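Local atomic coordinates of KLLA0C04147p (Kluyveromyces lactis, PDB entry 5H2A), a protein that probably binds and transfers sterols as the full-length OSBP-family protein Osh1, of which this chain is the ankyrin-repeat domain near the N terminus. Residues N151-I156 and Q182-I187; H171-L176 and C211-D216; K16-D21 and A36-P41. All blocks are in the same frame, centred on the assembly; numbering follows the deposited sequence.

Contact 1 (N151-I156 and Q182-I187)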
# COMPACT_ATOMS: atom_id res chain seq x y z
N ASN A 151 -8.74 -5.28 12.03
CA ASN A 151 -9.90 -5.64 11.22
C ASN A 151 -9.55 -5.72 9.74
O ASN A 151 -10.01 -6.63 9.03
CB ASN A 151 -11.01 -4.61 11.40
CG ASN A 151 -11.63 -4.66 12.76
OD1 ASN A 151 -11.42 -5.62 13.50
ND2 ASN A 151 -12.39 -3.64 13.11
N TYR A 152 -8.77 -4.77 9.26
CA TYR A 152 -8.39 -4.78 7.86
C TYR A 152 -7.52 -5.98 7.54
O TYR A 152 -7.68 -6.62 6.50
CB TYR A 152 -7.66 -3.48 7.51
CG TYR A 152 -7.29 -3.47 6.05
CD1 TYR A 152 -8.22 -3.11 5.08
CD2 TYR A 152 -6.02 -3.84 5.64
CE1 TYR A 152 -7.89 -3.11 3.73
CE2 TYR A 152 -5.68 -3.85 4.29
CZ TYR A 152 -6.62 -3.47 3.35
OH TYR A 152 -6.27 -3.49 2.02
N VAL A 153 -6.59 -6.30 8.45
CA VAL A 153 -5.73 -7.46 8.25
C VAL A 153 -6.56 -8.73 8.19
O VAL A 153 -6.35 -9.59 7.33
CB VAL A 153 -4.67 -7.53 9.36
CG1 VAL A 153 -3.96 -8.88 9.33
CG2 VAL A 153 -3.64 -6.39 9.23
N ALA A 154 -7.52 -8.86 9.10
CA ALA A 154 -8.38 -10.04 9.10
C ALA A 154 -9.12 -10.19 7.77
O ALA A 154 -9.21 -11.29 7.21
CB ALA A 154 -9.37 -9.96 10.27
N GLU A 155 -9.64 -9.08 7.23
CA GLU A 155 -10.42 -9.16 6.01
C GLU A 155 -9.53 -9.49 4.81
O GLU A 155 -9.86 -10.37 4.01
CB GLU A 155 -11.17 -7.85 5.78
CG GLU A 155 -12.25 -7.62 6.82
CD GLU A 155 -12.95 -6.29 6.63
OE1 GLU A 155 -12.25 -5.25 6.57
OE2 GLU A 155 -14.20 -6.30 6.54
N ILE A 156 -8.39 -8.79 4.67
CA ILE A 156 -7.56 -9.04 3.49
C ILE A 156 -6.89 -10.41 3.57
O ILE A 156 -6.66 -11.05 2.53
CB ILE A 156 -6.55 -7.89 3.31
CG1 ILE A 156 -5.97 -7.89 1.90
CG2 ILE A 156 -5.42 -7.93 4.39
CD1 ILE A 156 -6.98 -7.47 0.86
N GLN A 182 0.96 -5.68 0.72
CA GLN A 182 2.26 -6.33 0.71
C GLN A 182 2.89 -6.31 2.10
O GLN A 182 3.58 -7.26 2.48
CB GLN A 182 3.16 -5.64 -0.33
CG GLN A 182 4.54 -6.26 -0.49
CD GLN A 182 4.49 -7.69 -1.00
OE1 GLN A 182 4.61 -8.65 -0.23
NE2 GLN A 182 4.34 -7.84 -2.32
N GLU A 183 2.64 -5.26 2.89
CA GLU A 183 3.17 -5.19 4.25
C GLU A 183 2.35 -6.01 5.25
O GLU A 183 2.91 -6.63 6.17
CB GLU A 183 3.23 -3.73 4.73
CG GLU A 183 4.30 -2.90 4.07
CD GLU A 183 5.65 -3.60 4.10
OE1 GLU A 183 6.04 -4.07 5.19
OE2 GLU A 183 6.30 -3.69 3.03
N LEU A 184 1.02 -6.02 5.11
CA LEU A 184 0.16 -6.60 6.14
C LEU A 184 -0.13 -8.09 5.93
O LEU A 184 -0.70 -8.73 6.83
CB LEU A 184 -1.15 -5.82 6.22
CG LEU A 184 -0.94 -4.38 6.71
CD1 LEU A 184 -2.26 -3.64 6.84
CD2 LEU A 184 -0.18 -4.36 8.02
N LEU A 185 0.20 -8.63 4.78
CA LEU A 185 0.05 -10.06 4.52
C LEU A 185 1.40 -10.75 4.67
O LEU A 185 2.44 -10.18 4.35
CB LEU A 185 -0.49 -10.29 3.11
CG LEU A 185 -1.92 -9.84 2.84
CD1 LEU A 185 -2.18 -9.85 1.34
CD2 LEU A 185 -2.93 -10.75 3.56
N ASP A 186 1.37 -11.97 5.19
CA ASP A 186 2.58 -12.78 5.38
C ASP A 186 2.37 -14.04 4.56
O ASP A 186 1.72 -14.99 5.02
CB ASP A 186 2.81 -13.10 6.86
CG ASP A 186 4.08 -13.89 7.10
OD1 ASP A 186 4.77 -14.26 6.12
OD2 ASP A 186 4.39 -14.15 8.28
N ILE A 187 2.91 -14.07 3.34
CA ILE A 187 2.73 -15.24 2.50
C ILE A 187 3.42 -16.46 3.08
O ILE A 187 3.16 -17.59 2.65
CB ILE A 187 3.20 -14.92 1.06
CG1 ILE A 187 2.60 -15.90 0.03
CG2 ILE A 187 4.73 -14.91 0.97
CD1 ILE A 187 2.92 -15.48 -1.40

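Contact 2 (H171-L176 and C211-D216)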
# COMPACT_ATOMS: atom_id res chain seq x y z
N HIS A 171 -6.73 -12.02 -9.19
CA HIS A 171 -7.14 -11.55 -7.87
C HIS A 171 -5.94 -11.43 -6.94
O HIS A 171 -5.77 -10.41 -6.25
CB HIS A 171 -8.18 -12.50 -7.29
CG HIS A 171 -8.83 -12.01 -6.03
ND1 HIS A 171 -9.69 -12.79 -5.29
CD2 HIS A 171 -8.76 -10.82 -5.40
CE1 HIS A 171 -10.12 -12.10 -4.24
NE2 HIS A 171 -9.57 -10.90 -4.29
N LEU A 172 -5.09 -12.47 -6.91
CA LEU A 172 -3.85 -12.41 -6.13
C LEU A 172 -3.00 -11.21 -6.52
O LEU A 172 -2.47 -10.50 -5.66
CB LEU A 172 -3.06 -13.71 -6.33
CG LEU A 172 -3.59 -14.98 -5.65
CD1 LEU A 172 -2.84 -16.17 -6.23
CD2 LEU A 172 -3.39 -14.91 -4.14
N ASN A 173 -2.87 -10.96 -7.83
CA ASN A 173 -2.10 -9.81 -8.28
C ASN A 173 -2.74 -8.50 -7.84
O ASN A 173 -2.04 -7.56 -7.46
CB ASN A 173 -1.95 -9.85 -9.80
CG ASN A 173 -0.83 -10.76 -10.25
OD1 ASN A 173 0.13 -10.99 -9.51
ND2 ASN A 173 -0.94 -11.28 -11.46
N SER A 174 -4.07 -8.43 -7.90
CA SER A 174 -4.77 -7.23 -7.46
C SER A 174 -4.55 -6.98 -5.97
O SER A 174 -4.29 -5.84 -5.55
CB SER A 174 -6.27 -7.36 -7.77
OG SER A 174 -6.97 -6.21 -7.36
N ILE A 175 -4.62 -8.04 -5.16
CA ILE A 175 -4.38 -7.88 -3.72
C ILE A 175 -2.99 -7.31 -3.47
O ILE A 175 -2.82 -6.37 -2.68
CB ILE A 175 -4.59 -9.23 -3.00
CG1 ILE A 175 -6.07 -9.62 -3.04
CG2 ILE A 175 -4.12 -9.13 -1.58
CD1 ILE A 175 -6.35 -11.05 -2.54
N LEU A 176 -1.97 -7.87 -4.12
CA LEU A 176 -0.63 -7.40 -3.83
C LEU A 176 -0.26 -6.11 -4.56
O LEU A 176 0.81 -5.56 -4.30
CB LEU A 176 0.41 -8.49 -4.14
CG LEU A 176 0.42 -9.68 -3.17
CD1 LEU A 176 1.70 -10.49 -3.37
CD2 LEU A 176 0.31 -9.23 -1.72
N CYS A 211 2.57 -22.30 -7.37
CA CYS A 211 3.92 -22.27 -6.78
C CYS A 211 4.77 -21.18 -7.40
O CYS A 211 5.50 -20.48 -6.69
CB CYS A 211 4.60 -23.63 -6.94
SG CYS A 211 3.89 -24.86 -5.86
N ARG A 212 4.72 -21.02 -8.72
CA ARG A 212 5.49 -19.95 -9.36
C ARG A 212 5.07 -18.58 -8.84
O ARG A 212 5.93 -17.73 -8.54
CB ARG A 212 5.33 -20.02 -10.88
CG ARG A 212 6.61 -19.69 -11.64
CD ARG A 212 6.36 -19.48 -13.13
NE ARG A 212 5.84 -20.67 -13.81
CZ ARG A 212 6.56 -21.76 -14.06
NH1 ARG A 212 7.82 -21.84 -13.67
NH2 ARG A 212 6.00 -22.78 -14.70
N TRP A 213 3.77 -18.35 -8.73
CA TRP A 213 3.26 -17.08 -8.22
C TRP A 213 3.73 -16.85 -6.79
O TRP A 213 4.20 -15.75 -6.45
CB TRP A 213 1.73 -17.04 -8.30
CG TRP A 213 1.24 -15.65 -8.03
CD1 TRP A 213 1.03 -14.67 -8.95
CD2 TRP A 213 0.99 -15.07 -6.74
NE1 TRP A 213 0.62 -13.50 -8.32
CE2 TRP A 213 0.60 -13.72 -6.96
CE3 TRP A 213 1.05 -15.55 -5.43
CZ2 TRP A 213 0.27 -12.86 -5.92
CZ3 TRP A 213 0.71 -14.69 -4.39
CH2 TRP A 213 0.33 -13.36 -4.64
N ILE A 214 3.61 -17.87 -5.94
CA ILE A 214 4.06 -17.73 -4.55
C ILE A 214 5.54 -17.39 -4.51
O ILE A 214 5.97 -16.47 -3.80
CB ILE A 214 3.75 -19.01 -3.75
CG1 ILE A 214 2.23 -19.18 -3.59
CG2 ILE A 214 4.42 -18.97 -2.39
CD1 ILE A 214 1.84 -20.60 -3.16
N LEU A 215 6.36 -18.12 -5.29
CA LEU A 215 7.80 -17.86 -5.26
C LEU A 215 8.15 -16.49 -5.84
O LEU A 215 9.17 -15.91 -5.47
CB LEU A 215 8.56 -18.97 -6.00
CG LEU A 215 8.56 -20.33 -5.30
CD1 LEU A 215 9.16 -21.42 -6.19
CD2 LEU A 215 9.27 -20.27 -3.95
N ASP A 216 7.32 -15.97 -6.74
CA ASP A 216 7.56 -14.62 -7.25
C ASP A 216 7.05 -13.53 -6.32
O ASP A 216 7.26 -12.34 -6.62
CB ASP A 216 6.92 -14.44 -8.62
CG ASP A 216 7.62 -15.25 -9.69
OD1 ASP A 216 8.76 -15.70 -9.44
OD2 ASP A 216 7.04 -15.42 -10.78

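Contact 3 (K16-D21 and A36-P41)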
# COMPACT_ATOMS: atom_id res chain seq x y z
N LYS A 16 0.58 29.31 -1.12
CA LYS A 16 0.28 28.77 0.20
C LYS A 16 -0.56 29.74 1.01
O LYS A 16 -1.50 29.32 1.70
CB LYS A 16 1.60 28.45 0.92
CG LYS A 16 1.43 27.83 2.29
CD LYS A 16 2.78 27.28 2.79
CE LYS A 16 2.61 26.55 4.11
NZ LYS A 16 3.74 25.61 4.41
N LEU A 17 -0.25 31.04 0.94
CA LEU A 17 -1.03 32.03 1.68
C LEU A 17 -2.49 32.01 1.25
O LEU A 17 -3.41 32.01 2.08
CB LEU A 17 -0.45 33.43 1.47
CG LEU A 17 -0.98 34.56 2.36
CD1 LEU A 17 -0.52 34.34 3.80
CD2 LEU A 17 -0.49 35.91 1.84
N LYS A 18 -2.73 32.04 -0.07
CA LYS A 18 -4.08 32.01 -0.60
C LYS A 18 -4.79 30.72 -0.23
O LYS A 18 -5.97 30.74 0.16
CB LYS A 18 -4.06 32.18 -2.12
CG LYS A 18 -3.65 33.58 -2.59
CD LYS A 18 -3.27 33.59 -4.08
CE LYS A 18 -2.89 35.01 -4.54
NZ LYS A 18 -2.19 35.03 -5.87
N LEU A 19 -4.09 29.59 -0.32
CA LEU A 19 -4.69 28.29 -0.05
C LEU A 19 -5.08 28.14 1.42
O LEU A 19 -6.19 27.67 1.73
CB LEU A 19 -3.73 27.18 -0.46
CG LEU A 19 -4.24 25.77 -0.12
CD1 LEU A 19 -5.46 25.43 -0.98
CD2 LEU A 19 -3.10 24.75 -0.33
N LEU A 20 -4.17 28.50 2.33
CA LEU A 20 -4.48 28.35 3.75
C LEU A 20 -5.65 29.23 4.16
O LEU A 20 -6.46 28.83 5.00
CB LEU A 20 -3.27 28.67 4.63
CG LEU A 20 -2.19 27.60 4.59
CD1 LEU A 20 -0.94 28.02 5.33
CD2 LEU A 20 -2.74 26.29 5.13
N ASP A 21 -5.72 30.43 3.60
CA ASP A 21 -6.85 31.29 3.92
C ASP A 21 -8.15 30.63 3.49
O ASP A 21 -9.13 30.60 4.25
CB ASP A 21 -6.69 32.65 3.26
CG ASP A 21 -7.88 33.54 3.52
OD1 ASP A 21 -7.94 34.14 4.62
OD2 ASP A 21 -8.77 33.62 2.65
N ALA A 36 -9.15 26.82 -9.72
CA ALA A 36 -9.31 27.17 -11.13
C ALA A 36 -8.68 28.52 -11.44
O ALA A 36 -8.11 28.73 -12.53
CB ALA A 36 -10.80 27.18 -11.50
N ASN A 37 -8.74 29.45 -10.50
CA ASN A 37 -8.32 30.81 -10.76
C ASN A 37 -6.87 31.10 -10.36
O ASN A 37 -6.23 31.97 -10.97
CB ASN A 37 -9.26 31.78 -10.04
CG ASN A 37 -10.60 31.89 -10.75
OD1 ASN A 37 -11.57 31.23 -10.40
ND2 ASN A 37 -10.62 32.69 -11.81
N GLU A 38 -6.31 30.39 -9.38
CA GLU A 38 -4.98 30.73 -8.88
C GLU A 38 -3.94 29.62 -9.04
O GLU A 38 -2.74 29.92 -8.94
CB GLU A 38 -5.04 31.10 -7.39
CG GLU A 38 -5.92 32.30 -7.05
CD GLU A 38 -5.31 33.63 -7.46
OE1 GLU A 38 -6.07 34.60 -7.61
OE2 GLU A 38 -4.08 33.71 -7.65
N PHE A 39 -4.35 28.37 -9.21
CA PHE A 39 -3.39 27.27 -9.34
C PHE A 39 -3.14 26.98 -10.81
O PHE A 39 -3.47 25.93 -11.35
CB PHE A 39 -3.89 26.04 -8.57
CG PHE A 39 -3.60 26.11 -7.10
CD1 PHE A 39 -4.23 27.07 -6.31
CD2 PHE A 39 -2.67 25.26 -6.51
CE1 PHE A 39 -3.94 27.17 -4.96
CE2 PHE A 39 -2.38 25.34 -5.16
CZ PHE A 39 -3.02 26.31 -4.38
N GLN A 40 -2.59 28.00 -11.48
CA GLN A 40 -2.42 27.95 -12.93
C GLN A 40 -1.07 28.57 -13.26
O GLN A 40 -0.63 29.50 -12.59
CB GLN A 40 -3.57 28.67 -13.65
CG GLN A 40 -5.00 28.23 -13.26
CD GLN A 40 -5.37 26.81 -13.71
OE1 GLN A 40 -5.01 26.38 -14.79
NE2 GLN A 40 -6.10 26.08 -12.85
N PRO A 41 -0.35 28.01 -14.24
CA PRO A 41 -0.66 26.80 -15.00
C PRO A 41 -0.69 25.59 -14.08
O PRO A 41 0.17 25.47 -13.19
CB PRO A 41 0.50 26.68 -16.01
CG PRO A 41 1.16 28.03 -16.00
CD PRO A 41 0.96 28.57 -14.61
O HOH W 1 -4.85 36.73 -6.76

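Contact 1 (N151-I156 and Q182-I187)
In the all-helical ankyrin-repeat domain of Osh1, L184 and L185, where the short helix 179-184 gives way to a loop, rest against Y152, V153 and I156 on one flank of the long helix 139-165. The backbones come closest at V153 and L184, whose CA atoms are 6.3 Å apart. No hydrogen bond crosses between the segments, so the 235 Å² they bury is held by apolar side chains. L184 does most of the work. Its CD1 touches two neighbours of the long helix, 3.9 Å from V153 CG2 and 4.0 Å from Y152 CD2, and its side chain crosses both of theirs at about a right angle. V153 CG2 also touches L184 CB, at 3.9 Å; it gets there because it lies anti to the carbonyl carbon, beside the backbone N, while CG1 takes the place anti to that nitrogen (chi1 168°). The tyrosine ring is met obliquely. Its hydroxyl is engaged elsewhere, in a hydrogen bond to N181 OD1, and R180 makes a cation-pi contact with the ring, so residues just ahead of L184 also hold Y152 and probably limit its ring's movement. L184 itself continues onto R149 and C123. One turn further along the long helix, I156 faces L185, which also reaches I175, L176 and F160 and thereby connects this surface patch with the more buried packing around helix 169-176. Within the contact, L185 CD2 lies 3.9 Å from I156 CG2 and, at 3.9 Å as well, beside the backbone oxygen I156 O.

Contact 2 (H171-L176 and C211-D216)
W213 of helix 208-215 reaches across to L172, N173 and L176 of helix 169-176 and supplies all the side-chain contact from its segment. The two helix segments run nearly parallel, but their axes approach no closer than 12.0 Å, and the indole, with CG anti to the backbone N (chi1 -169°), reaches into that space and meets the leucine and asparagine side chains coming from the other helix. The tight part lies over its six-membered ring. L172 CB rests on one face, 3.5 Å from W213 CZ2 and 3.8 Å from the ring centroid, a CH-pi contact displaced toward the rim, and L172 CD1 follows 4.0 Å from W213 CD2. L176 CD1 comes in obliquely, only 3.4 Å from W213 CH2. F160 and A163 of helix 139-165 also touch L172, and I187 touches the tryptophan, so this part is closed in by other pieces of the domain.

The polar edge is the more open side, though its one bond is short and straight. N173 is partly exposed, and from it the amide oxygen alone does the holding: W213 NE1 donates to N173 OD1 at 2.8 Å, with an N-H...O angle of 173°. The acceptor lies in the indole plane, whereas the donor stands 51° out of the carbonyl plane. H217 stacks on W213 and also touches N173 and L176. Replacing W213 with an alanine would probably open a gap between the two helices and leave N173 OD1 without this donor. Near-parallel helices side by side are consistent with an ankyrin-type stack. The chemistry implies a buried, largely apolar wedge whose one N-H is satisfied by a nearly straight bond, which would restrain the rotation of the ring.

Contact 3 (K16-D21 and A36-P41)
K18 and E38 both carry CG anti to the carbonyl carbon, beside the backbone N, but then take different shapes: K18 (chi1 -70°) runs out extended, while E38 bends at chi2 (-74°), and the two chains cross at about a right angle. The result is a salt bridge, with K18 NZ hydrogen-bonded to E38 OE2 at 2.9 Å. The ammonium group meets that oxygen from above the carboxylate, 52° out of its plane. The lysine methylenes lie against the same oxygen, K18 CE being 3.6 Å from E38 OE2. A water spans the pair on the carboxylate's other oxygen, donating to E38 OE1 at 2.6 Å and accepting a weak bond from K18 NZ at 3.3 Å. Both charged residues are partly exposed.

Next to them the contact turns apolar and buried. F39, the first residue beyond helix 28-38 to leave helical geometry and the centre of an inverse gamma turn, presents its ring edge to L19: CZ lies 4.1 Å from L19 CB, near the ring plane. V47, V50 and F51 pack on F39, and V50, I54 and Y57 on L19, so this pair joins the start of the domain to helices 45-51 and 54-61. Two consecutive helices, 12-25 and 28-38, joined by a short turn and packed on the next helices of an all-helical domain, are consistent with the ankyrin helix-turn-helix unit.

How the contacts relate
From the N terminus, contact 3 comes first: 16-21 meets 36-41 with 14 residues between, closing a short, mostly helical loop and tying helix 12-25 to the end of helix 28-38 in the N-terminal part. Contact 1 then joins 151-156 to 182-187, returning the chain to the long helix 139-165. Contact 2 crosses it, because 171-176 lies within the loop of contact 1 and its partner 211-216 lies beyond. The two touch, L185 CD1 standing 3.6 Å from I175 CG2, so helices 139-165, 169-176, 179-184 and 208-215 form one connected block. Contact 3 stays apart, its nearest atoms about 29 Å from contact 1 and about 31 Å from contact 2, across the chain's centre from the latter.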